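Local coordinates for 2-keto acid:ferredoxin oxidoreductase subunit alpha (Pyrococcus furiosus, PDB 4WBX), which probably catalyses the CoA-dependent oxidative decarboxylation of 2-oxoglutarate to succinyl-CoA and CO2, passing the electrons to ferredoxin, as one subunit of a heterotetramer, at residues D21-D26 with E194-P199; A30-L35 with F166-F171; V154-T159 with V297-V302. All coordinates share one frame; numbering follows the deposited sequence.

Contact 1. Residues D21-D26 with E194-P199; sequences DFIQGD and ERVYIP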
# COMPACT_ATOMS: atom_id res chain seq x y z
N ASP A 21 -3.18 -30.90 26.57
CA ASP A 21 -2.61 -29.72 27.20
C ASP A 21 -3.72 -28.67 27.21
O ASP A 21 -4.78 -28.89 26.64
CB ASP A 21 -1.36 -29.23 26.45
CG ASP A 21 -0.66 -28.06 27.17
OD1 ASP A 21 -1.30 -27.39 28.01
OD2 ASP A 21 0.53 -27.79 26.89
N PHE A 22 -3.49 -27.57 27.89
CA PHE A 22 -4.49 -26.52 28.01
C PHE A 22 -3.91 -25.25 27.44
O PHE A 22 -3.04 -24.63 28.07
CB PHE A 22 -4.93 -26.31 29.46
CG PHE A 22 -6.16 -27.09 29.86
CD1 PHE A 22 -7.41 -26.49 29.83
CD2 PHE A 22 -6.07 -28.41 30.29
CE1 PHE A 22 -8.55 -27.19 30.20
CE2 PHE A 22 -7.21 -29.12 30.67
CZ PHE A 22 -8.44 -28.51 30.62
N ILE A 23 -4.38 -24.86 26.26
CA ILE A 23 -3.79 -23.72 25.56
C ILE A 23 -4.85 -22.75 25.09
O ILE A 23 -6.04 -23.04 25.12
CB ILE A 23 -2.94 -24.18 24.36
CG1 ILE A 23 -3.65 -25.29 23.60
CG2 ILE A 23 -1.61 -24.73 24.86
CD1 ILE A 23 -2.75 -26.00 22.61
N GLN A 24 -4.39 -21.57 24.69
CA GLN A 24 -5.26 -20.60 24.02
C GLN A 24 -5.45 -20.91 22.51
O GLN A 24 -4.82 -21.81 21.96
CB GLN A 24 -4.69 -19.20 24.19
CG GLN A 24 -4.68 -18.71 25.60
CD GLN A 24 -4.12 -17.31 25.69
OE1 GLN A 24 -3.00 -17.05 25.24
NE2 GLN A 24 -4.91 -16.39 26.25
N GLY A 25 -6.34 -20.16 21.86
CA GLY A 25 -6.58 -20.36 20.45
C GLY A 25 -5.35 -20.06 19.61
O GLY A 25 -4.90 -20.91 18.82
N ASP A 26 -4.79 -18.87 19.80
CA ASP A 26 -3.62 -18.41 19.05
C ASP A 26 -2.46 -19.39 19.18
O ASP A 26 -1.71 -19.61 18.22
CB ASP A 26 -3.20 -17.02 19.53
CG ASP A 26 -4.28 -15.97 19.30
OD1 ASP A 26 -5.20 -16.23 18.49
OD2 ASP A 26 -4.24 -14.89 19.92
N GLU A 194 -8.50 -23.65 26.77
CA GLU A 194 -9.29 -24.87 26.76
C GLU A 194 -8.40 -26.09 26.59
O GLU A 194 -7.19 -25.97 26.45
CB GLU A 194 -10.30 -24.87 25.63
CG GLU A 194 -11.45 -23.94 25.76
CD GLU A 194 -12.40 -24.14 24.59
OE1 GLU A 194 -12.44 -25.27 24.05
OE2 GLU A 194 -13.09 -23.17 24.20
N ARG A 195 -9.01 -27.27 26.56
CA ARG A 195 -8.25 -28.50 26.46
C ARG A 195 -8.06 -28.89 25.02
O ARG A 195 -9.04 -28.99 24.27
CB ARG A 195 -8.94 -29.64 27.20
CG ARG A 195 -8.29 -31.01 26.99
CD ARG A 195 -9.14 -32.13 27.56
NE ARG A 195 -8.42 -33.40 27.56
CZ ARG A 195 -8.47 -34.31 26.58
NH1 ARG A 195 -9.23 -34.09 25.51
NH2 ARG A 195 -7.78 -35.44 26.68
N VAL A 196 -6.81 -29.11 24.64
CA VAL A 196 -6.44 -29.56 23.31
C VAL A 196 -5.64 -30.86 23.40
O VAL A 196 -4.60 -30.90 24.05
CB VAL A 196 -5.60 -28.49 22.53
CG1 VAL A 196 -4.94 -29.10 21.28
CG2 VAL A 196 -6.44 -27.29 22.17
N TYR A 197 -6.12 -31.92 22.76
CA TYR A 197 -5.26 -33.08 22.61
C TYR A 197 -4.35 -32.87 21.41
O TYR A 197 -4.82 -32.82 20.27
CB TYR A 197 -6.08 -34.37 22.45
CG TYR A 197 -5.20 -35.61 22.27
CD1 TYR A 197 -4.82 -36.39 23.35
CD2 TYR A 197 -4.75 -35.98 21.01
CE1 TYR A 197 -4.02 -37.52 23.18
CE2 TYR A 197 -3.95 -37.11 20.83
CZ TYR A 197 -3.59 -37.87 21.92
OH TYR A 197 -2.79 -38.98 21.72
N ILE A 198 -3.06 -32.73 21.66
CA ILE A 198 -2.08 -32.62 20.59
C ILE A 198 -1.46 -33.96 20.27
O ILE A 198 -0.73 -34.50 21.09
CB ILE A 198 -0.97 -31.66 20.96
CG1 ILE A 198 -1.56 -30.28 21.24
CG2 ILE A 198 0.10 -31.63 19.88
CD1 ILE A 198 -0.62 -29.36 21.97
N PRO A 199 -1.74 -34.52 19.09
CA PRO A 199 -1.19 -35.84 18.75
C PRO A 199 0.32 -35.85 18.54
O PRO A 199 0.94 -34.78 18.44
CB PRO A 199 -1.91 -36.18 17.44
CG PRO A 199 -3.18 -35.40 17.51
CD PRO A 199 -2.78 -34.10 18.14
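Asp21 and Val196 exchange two backbone hydrogen bonds: Val196 N gives its hydrogen to Asp21 O at 2.9 Å in an almost straight bond (172° at the hydrogen), and Asp21 N donates to Val196 O. The next hydrogen-bonded pair, Ile23 and Glu194, repeats the pattern, with Glu194 N held 3.0 Å from Ile23 O and Ile23 N donating in return, though with a more bent bond. Between them Phe22 and Arg195 form the non-hydrogen-bonded pair, whose CA-H groups each point at a carbonyl oxygen across the ribbon, Phe22 CA lying 3.2 Å from Glu194 O. Strands 19-23 and 194-198 thus make a two-stranded antiparallel ribbon, separate from the large mixed sheet and strongly twisted, the two short segments running at 126° to each other. Its residues alternate between two sides. On one, the Phe22 ring takes Arg195 CB over a face, in a CH-pi contact 3.9 Å from the ring centroid and displaced toward the rim, while the arginine chain runs on, extended, to a guanidinium turned steeply against the ring. On the other, the chains of Ile23 and Val196 cross at about a right angle, with Ile23 CG1 3.7 Å from Val196 CG2. CG1 of Ile23 stands between its backbone N and carbonyl carbon (chi1 43°), a position that, with the chain then extended, brings CD1 beside Val196 CB and to Ile198 CD1, 4.0 Å away. Helices 25-36 and 160-176 cover these aliphatic chains, and the carboxylate of Asp21 is joined to Arg31 by a salt bridge.

Contact 2. Residues A30-L35 with F166-F171; sequences ARAAIL and FTIRAF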
# COMPACT_ATOMS: atom_id res chain seq x y z
N ALA A 30 -0.87 -21.78 16.40
CA ALA A 30 0.56 -21.68 16.16
C ALA A 30 1.27 -23.03 16.34
O ALA A 30 2.26 -23.31 15.66
CB ALA A 30 1.18 -20.65 17.03
N ARG A 31 0.76 -23.86 17.25
CA ARG A 31 1.29 -25.22 17.38
C ARG A 31 0.88 -26.08 16.20
O ARG A 31 1.74 -26.71 15.57
CB ARG A 31 0.83 -25.87 18.67
CG ARG A 31 1.69 -25.53 19.85
CD ARG A 31 1.18 -26.24 21.10
NE ARG A 31 1.59 -25.54 22.32
CZ ARG A 31 1.38 -26.02 23.55
NH1 ARG A 31 0.79 -27.19 23.72
NH2 ARG A 31 1.77 -25.32 24.61
N ALA A 32 -0.42 -26.10 15.91
CA ALA A 32 -0.94 -26.84 14.76
C ALA A 32 -0.19 -26.53 13.45
O ALA A 32 0.20 -27.44 12.70
CB ALA A 32 -2.42 -26.57 14.60
N ALA A 33 0.02 -25.25 13.17
CA ALA A 33 0.71 -24.89 11.95
C ALA A 33 2.05 -25.58 11.87
O ALA A 33 2.36 -26.23 10.87
CB ALA A 33 0.89 -23.41 11.85
N ILE A 34 2.83 -25.49 12.94
CA ILE A 34 4.18 -26.03 12.92
C ILE A 34 4.19 -27.55 12.70
O ILE A 34 4.99 -28.06 11.91
CB ILE A 34 4.91 -25.64 14.21
CG1 ILE A 34 5.29 -24.16 14.12
CG2 ILE A 34 6.16 -26.48 14.41
CD1 ILE A 34 6.00 -23.66 15.32
N LEU A 35 3.28 -28.26 13.35
CA LEU A 35 3.17 -29.69 13.16
C LEU A 35 2.74 -30.04 11.73
O LEU A 35 3.06 -31.12 11.23
CB LEU A 35 2.19 -30.29 14.17
CG LEU A 35 2.71 -30.47 15.61
CD1 LEU A 35 1.61 -30.94 16.56
CD2 LEU A 35 3.86 -31.46 15.62
N PHE A 166 -8.40 -27.43 12.69
CA PHE A 166 -8.73 -26.84 11.39
C PHE A 166 -7.47 -26.26 10.76
O PHE A 166 -7.32 -26.31 9.55
CB PHE A 166 -9.82 -25.76 11.51
CG PHE A 166 -11.19 -26.30 11.85
CD1 PHE A 166 -11.39 -27.67 12.00
CD2 PHE A 166 -12.27 -25.44 12.02
CE1 PHE A 166 -12.64 -28.17 12.31
CE2 PHE A 166 -13.53 -25.94 12.33
CZ PHE A 166 -13.71 -27.31 12.48
N THR A 167 -6.57 -25.73 11.59
CA THR A 167 -5.31 -25.23 11.09
C THR A 167 -4.56 -26.34 10.39
O THR A 167 -4.03 -26.13 9.30
CB THR A 167 -4.43 -24.67 12.19
OG1 THR A 167 -5.03 -23.49 12.70
CG2 THR A 167 -3.07 -24.29 11.61
N ILE A 168 -4.53 -27.52 11.00
CA ILE A 168 -3.99 -28.67 10.29
C ILE A 168 -4.74 -28.87 8.97
O ILE A 168 -4.13 -29.05 7.92
CB ILE A 168 -4.11 -29.97 11.10
CG1 ILE A 168 -3.36 -29.84 12.42
CG2 ILE A 168 -3.56 -31.12 10.31
CD1 ILE A 168 -1.97 -29.49 12.25
N ARG A 169 -6.07 -28.84 9.04
CA ARG A 169 -6.87 -29.18 7.87
C ARG A 169 -6.65 -28.12 6.79
O ARG A 169 -6.47 -28.45 5.63
CB ARG A 169 -8.36 -29.32 8.24
CG ARG A 169 -9.25 -29.79 7.09
CD ARG A 169 -10.53 -30.42 7.59
NE ARG A 169 -11.71 -30.11 6.78
CZ ARG A 169 -12.13 -30.80 5.72
NH1 ARG A 169 -11.46 -31.87 5.29
NH2 ARG A 169 -13.23 -30.42 5.08
N ALA A 170 -6.61 -26.86 7.21
CA ALA A 170 -6.29 -25.76 6.32
C ALA A 170 -4.99 -26.04 5.54
O ALA A 170 -4.99 -26.04 4.33
CB ALA A 170 -6.18 -24.46 7.09
N PHE A 171 -3.89 -26.30 6.24
CA PHE A 171 -2.66 -26.61 5.53
C PHE A 171 -2.78 -27.83 4.62
O PHE A 171 -2.09 -27.92 3.61
CB PHE A 171 -1.52 -26.82 6.50
CG PHE A 171 -0.85 -25.57 6.92
CD1 PHE A 171 0.14 -25.00 6.13
CD2 PHE A 171 -1.20 -24.95 8.11
CE1 PHE A 171 0.78 -23.84 6.52
CE2 PHE A 171 -0.58 -23.78 8.50
CZ PHE A 171 0.42 -23.21 7.69
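The ring of Phe171 meets Ala33 obliquely, its CE2 atom coming 3.7 Å from Ala33 CB and CZ lying somewhat farther off. CG of Phe171 is swung to the side of its backbone N away from the carbonyl carbon (chi1 -85°), which carries the ring toward helix 25-36, against the small alanine; Ala36 and Cys38 also touch it. One turn earlier, Thr167 turns its methyl rather than its hydroxyl to the partner helix: CG2, trans to the backbone N, lies 3.6 Å from Ala33 N, while CB rests 3.7 Å from Ala32 CB. Thr167 OG1 is occupied within its own helix, hydrogen-bonded to Ala163 O, and this leaves an apolar surface for the alanines. Helices 25-36 and 160-176 pack here nearly side by side, in the same direction, on one side of the mixed sheet of the thiamine diphosphate-binding family fold; the short axes cross at -36° and approach to 8.2 Å. So close an approach fits the lack of any side chain larger than a methyl on Ala32 and Ala33 at the crossing. Ile168 flanks Ala32, with CD1 3.8 Å from Ala32 CB, although the modelled approach of that CD1 to Ala32 O is so short that its exact position is doubtful. No hydrogen bond links the two segments, and all five touching residues are buried. Beyond the crossing, Thr167 also reaches Leu183 of strand 180-186, and Ala33 touches Met56 of helix 50-59.

Contact 3. Residues V154-T159 with V297-V302; sequences VLSPST and VATGIV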
# COMPACT_ATOMS: atom_id res chain seq x y z
N VAL A 154 -12.95 -21.62 3.37
CA VAL A 154 -13.06 -20.88 4.62
C VAL A 154 -13.56 -21.79 5.76
O VAL A 154 -14.61 -22.43 5.64
CB VAL A 154 -14.02 -19.70 4.46
CG1 VAL A 154 -14.17 -18.93 5.77
CG2 VAL A 154 -13.56 -18.82 3.33
N LEU A 155 -12.79 -21.85 6.84
CA LEU A 155 -13.08 -22.73 7.96
C LEU A 155 -13.30 -21.92 9.21
O LEU A 155 -12.67 -20.87 9.40
CB LEU A 155 -11.95 -23.73 8.18
CG LEU A 155 -11.61 -24.49 6.90
CD1 LEU A 155 -10.52 -25.52 7.11
CD2 LEU A 155 -12.83 -25.15 6.29
N SER A 156 -14.19 -22.41 10.07
CA SER A 156 -14.56 -21.68 11.26
C SER A 156 -14.48 -22.55 12.51
O SER A 156 -15.29 -23.45 12.69
CB SER A 156 -15.97 -21.12 11.10
OG SER A 156 -16.29 -20.32 12.22
N PRO A 157 -13.52 -22.27 13.39
CA PRO A 157 -13.33 -23.09 14.58
C PRO A 157 -14.23 -22.65 15.73
O PRO A 157 -14.38 -21.44 15.97
CB PRO A 157 -11.86 -22.86 14.92
CG PRO A 157 -11.64 -21.38 14.52
CD PRO A 157 -12.61 -21.11 13.37
N SER A 158 -14.84 -23.60 16.44
CA SER A 158 -15.74 -23.25 17.55
C SER A 158 -15.06 -23.45 18.91
O SER A 158 -15.44 -22.83 19.90
CB SER A 158 -17.02 -24.08 17.48
OG SER A 158 -17.96 -23.63 18.44
N THR A 159 -14.03 -24.29 18.94
CA THR A 159 -13.26 -24.51 20.16
C THR A 159 -11.75 -24.35 19.94
O THR A 159 -11.27 -24.19 18.81
CB THR A 159 -13.51 -25.92 20.74
OG1 THR A 159 -13.08 -26.91 19.78
CG2 THR A 159 -14.98 -26.12 21.06
N VAL A 297 -28.74 -22.95 14.14
CA VAL A 297 -27.53 -23.02 13.30
C VAL A 297 -26.61 -21.81 13.50
O VAL A 297 -27.03 -20.65 13.35
CB VAL A 297 -27.88 -23.17 11.80
CG1 VAL A 297 -28.98 -22.19 11.40
CG2 VAL A 297 -26.63 -22.99 10.95
N ALA A 298 -25.36 -22.09 13.85
CA ALA A 298 -24.40 -21.07 14.25
C ALA A 298 -22.98 -21.51 13.87
O ALA A 298 -22.79 -22.61 13.33
CB ALA A 298 -24.50 -20.79 15.76
N THR A 299 -22.00 -20.65 14.16
CA THR A 299 -20.60 -20.92 13.82
C THR A 299 -19.70 -20.14 14.78
O THR A 299 -20.13 -19.13 15.34
CB THR A 299 -20.30 -20.53 12.32
OG1 THR A 299 -18.93 -20.80 11.99
CG2 THR A 299 -20.61 -19.05 12.05
N GLY A 300 -18.48 -20.63 14.99
CA GLY A 300 -17.52 -19.94 15.86
C GLY A 300 -17.85 -19.94 17.35
O GLY A 300 -18.47 -20.88 17.86
N ILE A 301 -17.45 -18.88 18.05
CA ILE A 301 -17.74 -18.70 19.47
C ILE A 301 -19.26 -18.69 19.77
O ILE A 301 -19.67 -18.69 20.93
CB ILE A 301 -17.13 -17.38 20.00
CG1 ILE A 301 -17.04 -17.38 21.53
CG2 ILE A 301 -17.95 -16.20 19.55
CD1 ILE A 301 -16.15 -18.45 22.12
N VAL A 302 -20.08 -18.66 18.73
CA VAL A 302 -21.52 -18.59 18.91
C VAL A 302 -22.14 -19.99 18.81
O VAL A 302 -23.27 -20.21 19.23
CB VAL A 302 -22.17 -17.60 17.89
CG1 VAL A 302 -23.68 -17.50 18.08
CG2 VAL A 302 -21.56 -16.24 18.06
O HOH W 1 -17.46 -22.75 14.19
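Ser158 and Gly300 bring their CA atoms to 4.1 Å where two irregular stretches of chain meet, 154-159 leaving its strand and 297-302 turning toward helix 301-306. Gly300 has phi +69°, a backbone shape that favours glycine, and its CA-H points almost straight at Pro157 O, 3.5 Å from CA. A water donates to Ser156 O at 2.7 Å and lies close to Gly300 N, at a modelled distance too short to be taken literally. Around it stand two serine hydroxyls, each anti to its own backbone N (chi1 -175° in Ser156), a rotation that here points OG at the other segment. Ser156 OG donates to Thr299 OG1 at 2.7 Å, and the threonine hydroxyl is also hydrogen-bonded to Ile325 O of the neighbouring strand. Ser158 OG donates to Gly300 O over 2.9 Å, approaching from above the carbonyl plane, 40° out of it. Replacing Ser156 by an alanine would probably leave Thr299 OG1 without its mate across the contact and weaken the link between the two loops. Pro157, on the far side, packs on helix 160-176, while Thr159 caps that helix through a bond from Glu162 N to its OG1. Direct serine hydrogen bonds and a water thus join two loops, linking the regions that match the thiamine diphosphate-binding family and core domain II of pyruvate:ferredoxin oxidoreductases.

How the contacts relate
Contacts 1 and 2 share helix 25-36 and have centres about 12 Å apart; the centre of contact 3 is about 17 Å from the centre of each. Along the chain the order is 21-26, 30-35, 154-159, 166-171, 194-199 and 297-302: contact 2 falls wholly between the segments of contact 1, whereas contact 3 alternates with both. Arg31 and Leu35 tie the first two together, both meeting Ile198. Strand 153-155 leads into helix 160-176, and Phe166 on that helix packs on Ser156 and Pro157. Contact 3 links this part of the fold to the region matching core domain II, whose strand 324-329 also runs beside strand 153-155 in the mixed sheet.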